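Local coordinates for fructooligosaccharide ABC transporter substrate-binding protein FusA (Streptococcus pneumoniae, PDB 5G5Y) that binds short- and long-chain fructooligosaccharides such as kestose, nystose and inulin, preferring tetrasaccharides and larger, as the solute-binding part of the FusABC-MsmK import complex, at residues D144-K147 / E152-K155; K162-F167 / R235-K240; E246-D251 / W453-N458; D271-T276 / A401-D406; L285-G290 / K295-T300. All coordinates share one frame; numbering follows the deposited sequence.

Overall arrangement
Contacts 5, 1, 2 and 3 form a series of touching neighbours in the solute-binding protein; contact 4, centred about 14 Å from the centre of the whole chain, touches none of them. Contacts 1 and 2 share a core, their centres 14 Å apart, where Leu-146 CD2 meets Val-163 CG1 at 3.9 Å. Contact 2 runs on into contact 3 (centres 15 Å apart) through Arg-235 NH1, 3.0 Å from Ile-454 O. Contact 5 reaches back to contact 1, with Ala-289 N 3.0 Å from Lys-155 O. Contact 4 includes the substrate-binding Asn-274. The side chain of Leu-164 in contact 2 lies about 9 Å from that of Glu-180, a calcium ligand.

Contact 1: D144-K147 / E152-K155; sequences DWLK and EMPK
Leu-146, on the short helix 143-148, packs against Met-153 in the loop that leads on to helix 157-169. The leucine stands with CG beside its backbone N (chi1 -76°), and its two methyls do different jobs. CD1 meets the sulfur of Met-153, with SD 3.9 Å away and the terminal CE at 4.1 Å. CD2 turns to the backbone instead and rests 3.9 Å from Glu-152 O. On the other side, the methionine sends CG away from its own N and then bends twice, at chi2 (72°) and chi3 (79°). The folded chain therefore offers both SD and CE to the same leucine methyl, and the two side chains meet at a slant. Glu-152 sets off from its backbone away from the helix, and its carbonyl O is what joins in. Around this pair the core continues: Leu-146 also touches Val-163 and Phe-167 of helix 157-169, and Ile-141 of strand 138-142 lies against Leu-146, Met-153 and Pro-154 alike. The contact joins one helix to the next across a tight connection. Its chemistry is methyl against thioether, with a second methyl on a carbonyl oxygen, and thus rests on dispersion and shape rather than on directed polar bonds.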
# COMPACT_ATOMS: atom_id res chain seq x y z
N ASP A 144 -26.89 6.58 -10.36
CA ASP A 144 -28.36 6.57 -10.22
C ASP A 144 -28.87 8.01 -10.07
O ASP A 144 -29.77 8.43 -10.81
CB ASP A 144 -28.84 5.79 -9.00
CG ASP A 144 -28.70 4.28 -9.14
OD1 ASP A 144 -28.41 3.77 -10.24
OD2 ASP A 144 -28.89 3.61 -8.10
N TRP A 145 -28.28 8.75 -9.13
CA TRP A 145 -28.67 10.18 -8.91
C TRP A 145 -28.45 11.07 -10.13
O TRP A 145 -29.31 11.89 -10.47
CB TRP A 145 -27.94 10.76 -7.70
CG TRP A 145 -28.28 10.11 -6.41
CD1 TRP A 145 -29.09 9.02 -6.19
CD2 TRP A 145 -27.78 10.48 -5.13
NE1 TRP A 145 -29.13 8.72 -4.88
CE2 TRP A 145 -28.34 9.60 -4.19
CE3 TRP A 145 -26.92 11.49 -4.69
CZ2 TRP A 145 -28.07 9.69 -2.85
CZ3 TRP A 145 -26.64 11.56 -3.35
CH2 TRP A 145 -27.21 10.68 -2.45
N LEU A 146 -27.31 10.92 -10.81
CA LEU A 146 -27.04 11.67 -12.04
C LEU A 146 -28.11 11.43 -13.13
O LEU A 146 -28.56 12.39 -13.77
CB LEU A 146 -25.69 11.27 -12.62
CG LEU A 146 -24.39 11.78 -11.97
CD1 LEU A 146 -23.22 11.15 -12.70
CD2 LEU A 146 -24.29 13.29 -12.03
N LYS A 147 -28.49 10.17 -13.32
CA LYS A 147 -29.55 9.78 -14.29
C LYS A 147 -30.93 10.34 -13.89
O LYS A 147 -31.59 10.98 -14.69
CB LYS A 147 -29.67 8.25 -14.39
N GLU A 152 -25.19 15.38 -16.62
CA GLU A 152 -24.01 14.78 -17.23
C GLU A 152 -22.97 14.54 -16.13
O GLU A 152 -22.92 15.27 -15.14
CB GLU A 152 -23.39 15.74 -18.26
CG GLU A 152 -24.33 16.34 -19.31
CD GLU A 152 -25.09 15.29 -20.11
OE1 GLU A 152 -24.48 14.27 -20.50
OE2 GLU A 152 -26.31 15.49 -20.34
N MET A 153 -22.11 13.54 -16.32
CA MET A 153 -20.95 13.37 -15.43
C MET A 153 -20.11 14.65 -15.45
O MET A 153 -19.79 15.15 -16.52
CB MET A 153 -20.10 12.16 -15.92
CG MET A 153 -18.88 11.89 -15.05
SD MET A 153 -19.42 11.18 -13.51
CE MET A 153 -19.72 9.47 -13.98
N PRO A 154 -19.74 15.19 -14.27
CA PRO A 154 -18.91 16.42 -14.29
C PRO A 154 -17.58 16.22 -14.97
O PRO A 154 -16.99 15.16 -14.84
CB PRO A 154 -18.68 16.73 -12.83
CG PRO A 154 -19.33 15.67 -12.04
CD PRO A 154 -20.12 14.78 -12.92
N LYS A 155 -17.14 17.25 -15.69
CA LYS A 155 -15.85 17.28 -16.33
C LYS A 155 -14.84 18.20 -15.63
O LYS A 155 -13.66 18.08 -15.86
CB LYS A 155 -16.00 17.76 -17.77
CG LYS A 155 -16.83 16.87 -18.68
CD LYS A 155 -16.74 17.39 -20.11
CE LYS A 155 -17.79 16.78 -21.02
NZ LYS A 155 -19.05 17.58 -20.99

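Contact 2: K162-F167 / R235-K240; sequences KVLEAF and RQLQEK
Glu-165 and Lys-240 face each other at the outer side of this helix pair, while Leu-164 fills the inner side. The carboxylate of Glu-165 lies across the aliphatic part of the lysine: its OE2 is 3.6 Å from Lys-240 CD but 4.2 Å from Lys-240 NZ, too far for a salt bridge. The bend at the end of the lysine chain (chi4 -81°) brings NZ back toward the carboxylate, and water 2 bridges the remaining gap, donating to Glu-165 OE2 at 2.8 Å and accepting from Lys-240 NZ at 2.6 Å. Water 1 donates to Lys-240 O at 2.8 Å and only weakly to Glu-165 OE2. The opposite charges thus probably attract across a bridging water. Inside, Leu-164 CD1 touches Leu-237 CD2 at 3.9 Å, one methyl from each helix. Lys-240 follows directly on helix 225-239, so the polar part of the contact sits where that helix ends. Strand 181-183 adjoins the leucines, its Phe-183 touching both Leu-164 and Leu-237. Ile-161, one turn earlier on helix 157-169, packs on Leu-237 and Lys-240.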
# COMPACT_ATOMS: atom_id res chain seq x y z
N LYS A 162 -21.81 22.14 -9.15
CA LYS A 162 -23.21 22.18 -9.67
C LYS A 162 -23.92 20.85 -9.47
O LYS A 162 -25.04 20.80 -8.99
CB LYS A 162 -23.26 22.59 -11.16
CG LYS A 162 -22.72 23.99 -11.48
CD LYS A 162 -22.89 24.35 -12.96
CE LYS A 162 -21.96 25.49 -13.41
NZ LYS A 162 -20.62 25.01 -13.89
N VAL A 163 -23.25 19.75 -9.76
CA VAL A 163 -23.79 18.43 -9.48
C VAL A 163 -24.05 18.17 -8.00
O VAL A 163 -25.09 17.57 -7.63
CB VAL A 163 -22.86 17.33 -10.08
CG1 VAL A 163 -23.10 15.97 -9.48
CG2 VAL A 163 -23.05 17.31 -11.57
N LEU A 164 -23.11 18.54 -7.13
CA LEU A 164 -23.33 18.34 -5.71
C LEU A 164 -24.53 19.17 -5.19
O LEU A 164 -25.26 18.72 -4.30
CB LEU A 164 -22.06 18.68 -4.91
CG LEU A 164 -20.83 17.80 -5.25
CD1 LEU A 164 -19.61 18.34 -4.55
CD2 LEU A 164 -21.03 16.34 -4.89
N GLU A 165 -24.69 20.38 -5.69
CA GLU A 165 -25.85 21.23 -5.30
C GLU A 165 -27.17 20.61 -5.73
O GLU A 165 -28.14 20.63 -4.96
CB GLU A 165 -25.70 22.61 -5.88
CG GLU A 165 -24.59 23.34 -5.16
CD GLU A 165 -24.39 24.75 -5.64
OE1 GLU A 165 -24.29 24.96 -6.86
OE2 GLU A 165 -24.29 25.63 -4.76
N ALA A 166 -27.19 20.03 -6.92
CA ALA A 166 -28.36 19.25 -7.42
C ALA A 166 -28.62 18.01 -6.57
O ALA A 166 -29.78 17.72 -6.22
CB ALA A 166 -28.19 18.90 -8.88
N PHE A 167 -27.57 17.29 -6.17
CA PHE A 167 -27.71 16.21 -5.20
C PHE A 167 -28.25 16.72 -3.86
O PHE A 167 -29.04 16.04 -3.21
CB PHE A 167 -26.36 15.52 -4.89
CG PHE A 167 -25.77 14.71 -6.02
CD1 PHE A 167 -26.48 14.38 -7.19
CD2 PHE A 167 -24.48 14.22 -5.88
CE1 PHE A 167 -25.89 13.62 -8.19
CE2 PHE A 167 -23.89 13.44 -6.87
CZ PHE A 167 -24.60 13.13 -8.02
N ARG A 235 -13.18 24.08 0.95
CA ARG A 235 -13.89 25.16 1.71
C ARG A 235 -15.18 25.67 1.01
O ARG A 235 -16.20 25.87 1.66
CB ARG A 235 -12.95 26.30 2.02
CG ARG A 235 -13.62 27.52 2.63
CD ARG A 235 -14.26 27.25 3.97
NE ARG A 235 -14.95 28.44 4.47
CZ ARG A 235 -15.66 28.50 5.60
NH1 ARG A 235 -15.78 27.46 6.39
NH2 ARG A 235 -16.28 29.63 5.93
N GLN A 236 -15.11 25.89 -0.29
CA GLN A 236 -16.29 26.22 -1.08
C GLN A 236 -17.38 25.18 -0.93
O GLN A 236 -18.54 25.55 -0.71
CB GLN A 236 -15.98 26.36 -2.56
CG GLN A 236 -15.20 27.58 -2.98
CD GLN A 236 -14.94 27.55 -4.49
OE1 GLN A 236 -13.92 27.03 -4.94
NE2 GLN A 236 -15.88 28.05 -5.27
N LEU A 237 -17.02 23.89 -1.00
CA LEU A 237 -18.01 22.84 -0.75
C LEU A 237 -18.60 22.93 0.63
O LEU A 237 -19.83 22.76 0.78
CB LEU A 237 -17.44 21.42 -0.93
CG LEU A 237 -16.76 21.15 -2.25
CD1 LEU A 237 -16.29 19.68 -2.32
CD2 LEU A 237 -17.65 21.50 -3.42
N GLN A 238 -17.77 23.17 1.64
CA GLN A 238 -18.26 23.29 3.00
C GLN A 238 -19.25 24.47 3.11
O GLN A 238 -20.30 24.34 3.76
CB GLN A 238 -17.10 23.50 3.98
CG GLN A 238 -17.50 23.72 5.44
CD GLN A 238 -18.15 22.52 6.10
OE1 GLN A 238 -18.06 21.38 5.64
NE2 GLN A 238 -18.77 22.78 7.24
N GLU A 239 -18.89 25.62 2.54
CA GLU A 239 -19.72 26.84 2.66
C GLU A 239 -21.08 26.64 1.99
O GLU A 239 -22.08 27.18 2.45
CB GLU A 239 -19.03 28.03 2.02
CG GLU A 239 -17.84 28.56 2.80
CD GLU A 239 -17.12 29.68 2.06
OE1 GLU A 239 -17.58 30.08 0.98
OE2 GLU A 239 -16.10 30.20 2.53
N LYS A 240 -21.10 25.85 0.91
CA LYS A 240 -22.36 25.51 0.23
C LYS A 240 -23.19 24.40 0.87
O LYS A 240 -24.17 23.99 0.29
CB LYS A 240 -22.06 25.20 -1.22
CG LYS A 240 -21.55 26.43 -1.95
CD LYS A 240 -21.05 26.08 -3.33
CE LYS A 240 -20.18 27.17 -3.92
NZ LYS A 240 -21.01 28.26 -4.50
O HOH W 1 -25.68 25.10 -1.75
O HOH W 2 -22.87 27.59 -6.16

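Contact 3: E246-D251 / W453-N458; sequences EAFEHD and WIVNGN
Phe-248 meets Ile-454 and Val-455 from the crest of a type I beta turn that opens at Glu-246. Glu-246 O begins the turn by accepting from two amides, Glu-249 N at 2.8 Å and His-250 N at 2.9 Å. Next comes Phe-248, whose CG lies beside its own N (chi1 -63°) and whose ring reaches out to the C-terminal end of helix 429-455. Val-455 CG2 approaches Phe-248 CE2 to 3.6 Å and Phe-248 CD2 to 3.7 Å, the two side chains coming from opposite directions. Ile-454 crosses the phenylalanine at about a right angle and brings two methyls to its tip: Phe-248 CZ is 3.9 Å from Ile-454 CG2 and 4.0 Å from Ile-454 CD1. Phe-185 meets the same ring edge-to-face. Past the contact, Asp-251 caps helix 252-260 through Ser-254 N. Between the segments the meeting is wholly apolar: one ring against branched aliphatic groups at a helix end, whose carbonyl Ile-454 O is engaged separately by Arg-235.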
# COMPACT_ATOMS: atom_id res chain seq x y z
N GLU A 246 -20.53 15.06 9.45
CA GLU A 246 -19.65 14.22 10.27
C GLU A 246 -18.27 13.90 9.64
O GLU A 246 -17.53 13.11 10.22
CB GLU A 246 -20.34 12.87 10.55
CG GLU A 246 -21.77 12.90 11.09
CD GLU A 246 -22.26 11.46 11.36
OE1 GLU A 246 -22.70 10.75 10.42
OE2 GLU A 246 -22.16 11.02 12.52
N ALA A 247 -17.94 14.48 8.50
CA ALA A 247 -16.76 14.08 7.73
C ALA A 247 -15.45 14.16 8.52
O ALA A 247 -14.55 13.34 8.31
CB ALA A 247 -16.65 14.91 6.46
N PHE A 248 -15.35 15.11 9.45
CA PHE A 248 -14.15 15.22 10.28
C PHE A 248 -14.22 14.48 11.61
O PHE A 248 -13.25 14.47 12.36
CB PHE A 248 -13.81 16.70 10.48
CG PHE A 248 -13.46 17.39 9.20
CD1 PHE A 248 -12.16 17.35 8.71
CD2 PHE A 248 -14.45 18.06 8.47
CE1 PHE A 248 -11.84 17.97 7.51
CE2 PHE A 248 -14.13 18.69 7.27
CZ PHE A 248 -12.83 18.64 6.79
N GLU A 249 -15.35 13.83 11.90
CA GLU A 249 -15.56 13.13 13.18
C GLU A 249 -15.78 11.63 13.07
O GLU A 249 -15.39 10.89 13.95
CB GLU A 249 -16.78 13.74 13.88
CG GLU A 249 -16.49 15.11 14.43
CD GLU A 249 -17.74 15.81 14.93
OE1 GLU A 249 -18.77 15.77 14.23
OE2 GLU A 249 -17.67 16.40 16.03
N HIS A 250 -16.42 11.18 12.01
CA HIS A 250 -16.82 9.78 11.95
C HIS A 250 -15.68 8.79 11.70
O HIS A 250 -14.58 9.17 11.30
CB HIS A 250 -17.95 9.59 10.95
CG HIS A 250 -17.60 9.95 9.54
ND1 HIS A 250 -18.57 10.13 8.59
CD2 HIS A 250 -16.42 10.20 8.92
CE1 HIS A 250 -18.02 10.46 7.44
NE2 HIS A 250 -16.71 10.51 7.62
N ASP A 251 -15.96 7.53 11.99
CA ASP A 251 -15.02 6.46 11.79
C ASP A 251 -15.50 5.56 10.66
O ASP A 251 -16.54 5.82 10.08
CB ASP A 251 -14.75 5.70 13.11
CG ASP A 251 -15.97 4.92 13.65
OD1 ASP A 251 -17.04 4.82 13.00
OD2 ASP A 251 -15.83 4.42 14.78
N TRP A 453 -9.16 25.17 8.02
CA TRP A 453 -9.40 25.97 6.85
C TRP A 453 -10.65 25.61 6.11
O TRP A 453 -11.20 26.47 5.41
CB TRP A 453 -8.21 25.94 5.91
CG TRP A 453 -7.00 26.64 6.52
CD1 TRP A 453 -6.99 27.71 7.36
CD2 TRP A 453 -5.65 26.29 6.28
NE1 TRP A 453 -5.68 28.06 7.67
CE2 TRP A 453 -4.84 27.21 6.99
CE3 TRP A 453 -5.03 25.33 5.49
CZ2 TRP A 453 -3.46 27.17 6.95
CZ3 TRP A 453 -3.64 25.28 5.45
CH2 TRP A 453 -2.88 26.19 6.15
N ILE A 454 -11.08 24.36 6.22
CA ILE A 454 -12.32 23.93 5.59
C ILE A 454 -13.55 24.24 6.45
O ILE A 454 -14.57 24.74 5.93
CB ILE A 454 -12.27 22.42 5.26
CG1 ILE A 454 -11.23 22.19 4.15
CG2 ILE A 454 -13.66 21.91 4.83
CD1 ILE A 454 -10.72 20.77 4.07
N VAL A 455 -13.47 23.93 7.74
CA VAL A 455 -14.63 24.06 8.63
C VAL A 455 -14.78 25.49 9.11
O VAL A 455 -15.90 25.94 9.25
CB VAL A 455 -14.57 23.10 9.81
CG1 VAL A 455 -15.75 23.32 10.74
CG2 VAL A 455 -14.58 21.65 9.31
N ASN A 456 -13.68 26.20 9.36
CA ASN A 456 -13.73 27.59 9.84
C ASN A 456 -13.42 28.60 8.72
O ASN A 456 -14.04 29.66 8.63
CB ASN A 456 -12.79 27.80 11.02
CG ASN A 456 -12.79 29.25 11.51
OD1 ASN A 456 -13.76 29.69 12.07
ND2 ASN A 456 -11.74 29.99 11.24
N GLY A 457 -12.44 28.30 7.89
CA GLY A 457 -12.00 29.20 6.84
C GLY A 457 -10.68 29.87 7.17
O GLY A 457 -9.86 29.32 7.94
N ASN A 458 -10.45 31.02 6.56
CA ASN A 458 -9.31 31.95 6.84
C ASN A 458 -7.93 31.53 6.27
O ASN A 458 -6.91 32.05 6.71
CB ASN A 458 -9.18 32.27 8.35
CG ASN A 458 -8.44 33.60 8.62
OD1 ASN A 458 -8.58 34.57 7.88
ND2 ASN A 458 -7.67 33.66 9.71

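Contact 4: D271-T276 / A401-D406; sequences DKNNVT and AKWRLD
Trp-403 pushes its indole out from helix 399-412 against the polar side chains of Asp-271 and Asn-273, and the six-membered ring does most of the touching. Asp-271 OD1 is 3.5 Å from Trp-403 CZ3, with the carboxylate inclined 29° to the ring. Asn-273 and Trp-403 approach from opposite directions, and Asn-273 ND2 sits over one indole face, 3.9 Å from Trp-403 CH2, its amide turned steeply (69°) to the ring. What keeps these two polar groups in position is an Asx turn at the start of the loop after strand 264-269: Asp-271 OD1 accepts from Asn-273 N at 2.8 Å, above the carboxylate plane, and also takes Asn-273 ND2 at 2.7 Å on its syn lone pair. The turn leads into a 3-10 segment, 272-274, carrying Asn-274, a substrate-binding residue that follows closely on another, Trp-270. Arg-404 joins the helix to this site, hydrogen-bonding Trp-270 O and making a cation-pi contact with the Trp-270 ring. Packing is slacker at Lys-272, whose CE comes no nearer than 4.2 Å to Trp-403 CZ2; its ammonium passes on to Tyr-282 O and Asn-279 O. Farther out, the exposed Lys-402 and Asp-406 pair along their own helix, Lys-402 NZ 2.9 Å from Asp-406 OD1, on the side facing solvent.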
# COMPACT_ATOMS: atom_id res chain seq x y z
N ASP A 271 -12.00 0.68 -2.78
CA ASP A 271 -12.86 -0.13 -3.63
C ASP A 271 -14.26 0.08 -3.15
O ASP A 271 -14.52 -0.19 -1.98
CB ASP A 271 -12.40 -1.59 -3.51
CG ASP A 271 -13.24 -2.58 -4.33
OD1 ASP A 271 -14.41 -2.31 -4.71
OD2 ASP A 271 -12.69 -3.70 -4.57
N LYS A 272 -15.14 0.53 -4.05
CA LYS A 272 -16.56 0.85 -3.73
C LYS A 272 -17.29 -0.35 -3.09
O LYS A 272 -18.21 -0.19 -2.26
CB LYS A 272 -17.30 1.30 -5.00
CG LYS A 272 -17.57 0.20 -6.04
CD LYS A 272 -18.39 0.70 -7.20
CE LYS A 272 -18.86 -0.49 -8.05
NZ LYS A 272 -19.44 -0.10 -9.33
N ASN A 273 -16.84 -1.56 -3.43
CA ASN A 273 -17.46 -2.78 -2.89
C ASN A 273 -17.47 -2.84 -1.35
O ASN A 273 -18.40 -3.38 -0.76
CB ASN A 273 -16.81 -4.03 -3.52
CG ASN A 273 -17.20 -4.20 -4.99
OD1 ASN A 273 -18.28 -4.73 -5.29
ND2 ASN A 273 -16.35 -3.73 -5.93
N ASN A 274 -16.47 -2.22 -0.71
CA ASN A 274 -16.39 -2.18 0.73
C ASN A 274 -17.26 -1.11 1.38
O ASN A 274 -17.30 -1.05 2.61
CB ASN A 274 -14.94 -2.00 1.20
CG ASN A 274 -13.99 -3.03 0.59
OD1 ASN A 274 -12.94 -2.68 0.00
ND2 ASN A 274 -14.36 -4.30 0.69
N VAL A 275 -17.88 -0.23 0.61
CA VAL A 275 -18.61 0.91 1.17
C VAL A 275 -20.01 0.93 0.64
O VAL A 275 -20.94 0.75 1.43
CB VAL A 275 -17.89 2.27 0.94
CG1 VAL A 275 -18.67 3.43 1.55
CG2 VAL A 275 -16.51 2.20 1.55
N THR A 276 -20.18 1.15 -0.67
CA THR A 276 -21.52 1.19 -1.26
C THR A 276 -22.00 -0.16 -1.83
O THR A 276 -23.17 -0.30 -2.15
CB THR A 276 -21.64 2.29 -2.31
OG1 THR A 276 -20.59 2.18 -3.28
CG2 THR A 276 -21.61 3.67 -1.60
N ALA A 401 -8.23 -7.41 -8.00
CA ALA A 401 -7.05 -6.62 -8.39
C ALA A 401 -7.11 -6.25 -9.85
O ALA A 401 -6.82 -5.11 -10.22
CB ALA A 401 -5.77 -7.37 -8.10
N LYS A 402 -7.48 -7.22 -10.68
CA LYS A 402 -7.59 -6.99 -12.12
C LYS A 402 -8.60 -5.88 -12.40
O LYS A 402 -8.35 -5.00 -13.22
CB LYS A 402 -7.95 -8.26 -12.86
CG LYS A 402 -8.18 -8.12 -14.36
CD LYS A 402 -6.96 -7.55 -15.08
CE LYS A 402 -7.10 -7.66 -16.59
NZ LYS A 402 -6.19 -6.69 -17.27
N TRP A 403 -9.76 -5.98 -11.77
CA TRP A 403 -10.81 -4.97 -11.92
C TRP A 403 -10.28 -3.56 -11.58
O TRP A 403 -10.43 -2.65 -12.37
CB TRP A 403 -11.96 -5.34 -11.01
CG TRP A 403 -13.09 -4.37 -10.97
CD1 TRP A 403 -14.12 -4.23 -11.89
CD2 TRP A 403 -13.35 -3.42 -9.94
NE1 TRP A 403 -15.00 -3.26 -11.46
CE2 TRP A 403 -14.54 -2.74 -10.28
CE3 TRP A 403 -12.69 -3.08 -8.75
CZ2 TRP A 403 -15.09 -1.74 -9.46
CZ3 TRP A 403 -13.22 -2.08 -7.97
CH2 TRP A 403 -14.40 -1.41 -8.33
N ARG A 404 -9.62 -3.42 -10.43
CA ARG A 404 -9.10 -2.13 -9.98
C ARG A 404 -8.01 -1.63 -10.92
O ARG A 404 -8.01 -0.47 -11.28
CB ARG A 404 -8.61 -2.20 -8.51
CG ARG A 404 -8.47 -0.85 -7.87
CD ARG A 404 -7.94 -0.94 -6.47
NE ARG A 404 -8.24 0.33 -5.79
CZ ARG A 404 -7.38 1.33 -5.64
NH1 ARG A 404 -6.12 1.25 -6.06
NH2 ARG A 404 -7.77 2.42 -5.05
N LEU A 405 -7.10 -2.50 -11.35
CA LEU A 405 -6.04 -2.13 -12.30
C LEU A 405 -6.59 -1.55 -13.56
O LEU A 405 -6.05 -0.58 -14.09
CB LEU A 405 -5.16 -3.33 -12.71
CG LEU A 405 -4.07 -3.72 -11.75
CD1 LEU A 405 -3.32 -4.95 -12.26
CD2 LEU A 405 -3.08 -2.59 -11.58
N ASP A 406 -7.63 -2.18 -14.09
CA ASP A 406 -8.21 -1.71 -15.33
C ASP A 406 -8.87 -0.32 -15.15
O ASP A 406 -8.71 0.51 -16.03
CB ASP A 406 -9.23 -2.72 -15.85
CG ASP A 406 -8.59 -4.01 -16.38
OD1 ASP A 406 -7.36 -4.10 -16.58
OD2 ASP A 406 -9.37 -4.95 -16.63

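Contact 5: L285-G290 / K295-T300; sequences LPVLAG and KHVART
The Leu-288–Ala-289 peptide is the flat group used across this contact: Lys-295 CG lies over one of its faces, 3.8 Å from Ala-289 N and 4.0 Å from Leu-288 C. The imidazole of His-296 belongs to another surface, its CB directed away from 285-290 and its side chain resting on Asn-418. Both segments are extended arms of a single loop between strand 282-284 and strand 305-306, which doubles back like an open hairpin in this two-lobed solute-binding fold; here the arms are spanned by waters and side chains instead of a backbone ladder. Val-287 is the apolar centre. Its CG2, beside the backbone N, meets Val-297 CG2 at 3.6 Å, and its CG1, anti to that N (chi1 170°), reaches Lys-295 CB at 3.7 Å. Tyr-412 of helix 399-412 touches both valines. Lys-295 then runs out straight along the first arm, past Val-287 O, without bonding it directly. Each arm is hydrogen-bonded to other parts of the chain, Ala-289 to Thr-157 and Val-297 to Tyr-415. Between the arms, water 5 accepts from His-296 N at 2.8 Å and lies 2.7 Å from Leu-288 O. At the end of the lysine, water 3 accepts from Lys-295 NZ at 2.8 Å and donates to Val-287 O, while water 4 donates to that same carbonyl and is only weakly held by the ammonium.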
# COMPACT_ATOMS: atom_id res chain seq x y z
N LEU A 285 -15.52 8.51 -10.52
CA LEU A 285 -15.61 9.91 -10.90
C LEU A 285 -14.39 10.15 -11.79
O LEU A 285 -13.25 10.03 -11.29
CB LEU A 285 -15.54 10.80 -9.65
CG LEU A 285 -15.62 12.31 -9.91
CD1 LEU A 285 -16.99 12.68 -10.44
CD2 LEU A 285 -15.33 13.12 -8.67
N PRO A 286 -14.59 10.49 -13.06
CA PRO A 286 -13.40 10.76 -13.88
C PRO A 286 -12.56 11.93 -13.38
O PRO A 286 -13.06 12.80 -12.65
CB PRO A 286 -13.97 11.09 -15.26
CG PRO A 286 -15.41 10.68 -15.21
CD PRO A 286 -15.84 10.76 -13.80
N VAL A 287 -11.33 11.97 -13.82
CA VAL A 287 -10.40 13.04 -13.45
C VAL A 287 -11.00 14.38 -13.93
O VAL A 287 -11.42 14.51 -15.10
CB VAL A 287 -9.01 12.78 -14.05
CG1 VAL A 287 -8.10 14.00 -13.88
CG2 VAL A 287 -8.44 11.54 -13.40
N LEU A 288 -11.06 15.34 -13.02
CA LEU A 288 -11.67 16.65 -13.30
C LEU A 288 -10.63 17.70 -13.66
O LEU A 288 -9.56 17.76 -13.07
CB LEU A 288 -12.40 17.13 -12.06
CG LEU A 288 -13.45 16.15 -11.54
CD1 LEU A 288 -14.10 16.70 -10.27
CD2 LEU A 288 -14.53 15.91 -12.57
N ALA A 289 -10.96 18.55 -14.60
CA ALA A 289 -10.11 19.69 -14.90
C ALA A 289 -10.40 20.75 -13.87
O ALA A 289 -11.57 21.00 -13.52
CB ALA A 289 -10.36 20.20 -16.30
N GLY A 290 -9.34 21.37 -13.37
CA GLY A 290 -9.49 22.48 -12.44
C GLY A 290 -9.73 23.77 -13.19
O GLY A 290 -9.91 23.77 -14.43
N LYS A 295 -5.81 18.71 -16.35
CA LYS A 295 -6.07 17.51 -15.56
C LYS A 295 -4.75 16.88 -15.13
O LYS A 295 -3.75 16.91 -15.88
CB LYS A 295 -6.83 16.48 -16.37
CG LYS A 295 -8.24 16.87 -16.72
CD LYS A 295 -8.80 15.82 -17.63
CE LYS A 295 -10.13 16.19 -18.23
NZ LYS A 295 -10.70 14.99 -18.90
N HIS A 296 -4.76 16.33 -13.93
CA HIS A 296 -3.55 15.71 -13.35
C HIS A 296 -3.97 14.71 -12.30
O HIS A 296 -4.97 14.89 -11.62
CB HIS A 296 -2.62 16.77 -12.74
CG HIS A 296 -1.29 16.24 -12.31
ND1 HIS A 296 -0.38 15.76 -13.22
CD2 HIS A 296 -0.72 16.10 -11.09
CE1 HIS A 296 0.72 15.38 -12.59
NE2 HIS A 296 0.53 15.54 -11.29
N VAL A 297 -3.19 13.64 -12.19
CA VAL A 297 -3.24 12.72 -11.06
C VAL A 297 -1.86 12.67 -10.42
O VAL A 297 -0.86 12.37 -11.11
CB VAL A 297 -3.64 11.31 -11.51
CG1 VAL A 297 -3.62 10.33 -10.35
CG2 VAL A 297 -5.05 11.35 -12.11
N ALA A 298 -1.82 12.92 -9.11
CA ALA A 298 -0.58 12.81 -8.33
C ALA A 298 -0.40 11.33 -8.02
O ALA A 298 -1.35 10.61 -7.65
CB ALA A 298 -0.68 13.60 -7.08
N ARG A 299 0.82 10.84 -8.23
CA ARG A 299 1.13 9.47 -7.86
C ARG A 299 1.38 9.38 -6.37
O ARG A 299 2.05 10.26 -5.77
CB ARG A 299 2.34 9.01 -8.61
CG ARG A 299 2.10 8.93 -10.07
CD ARG A 299 3.37 8.61 -10.84
NE ARG A 299 3.83 7.27 -10.55
CZ ARG A 299 4.91 6.69 -11.06
NH1 ARG A 299 5.75 7.32 -11.90
NH2 ARG A 299 5.19 5.44 -10.71
N THR A 300 0.83 8.36 -5.74
CA THR A 300 1.25 8.03 -4.36
C THR A 300 2.68 7.45 -4.45
O THR A 300 3.18 7.20 -5.55
CB THR A 300 0.41 6.90 -3.68
OG1 THR A 300 0.69 5.64 -4.30
CG2 THR A 300 -1.07 7.21 -3.74
O HOH W 3 -11.23 12.72 -17.30
O HOH W 4 -13.50 15.36 -16.85
O HOH W 5 -7.07 16.87 -12.42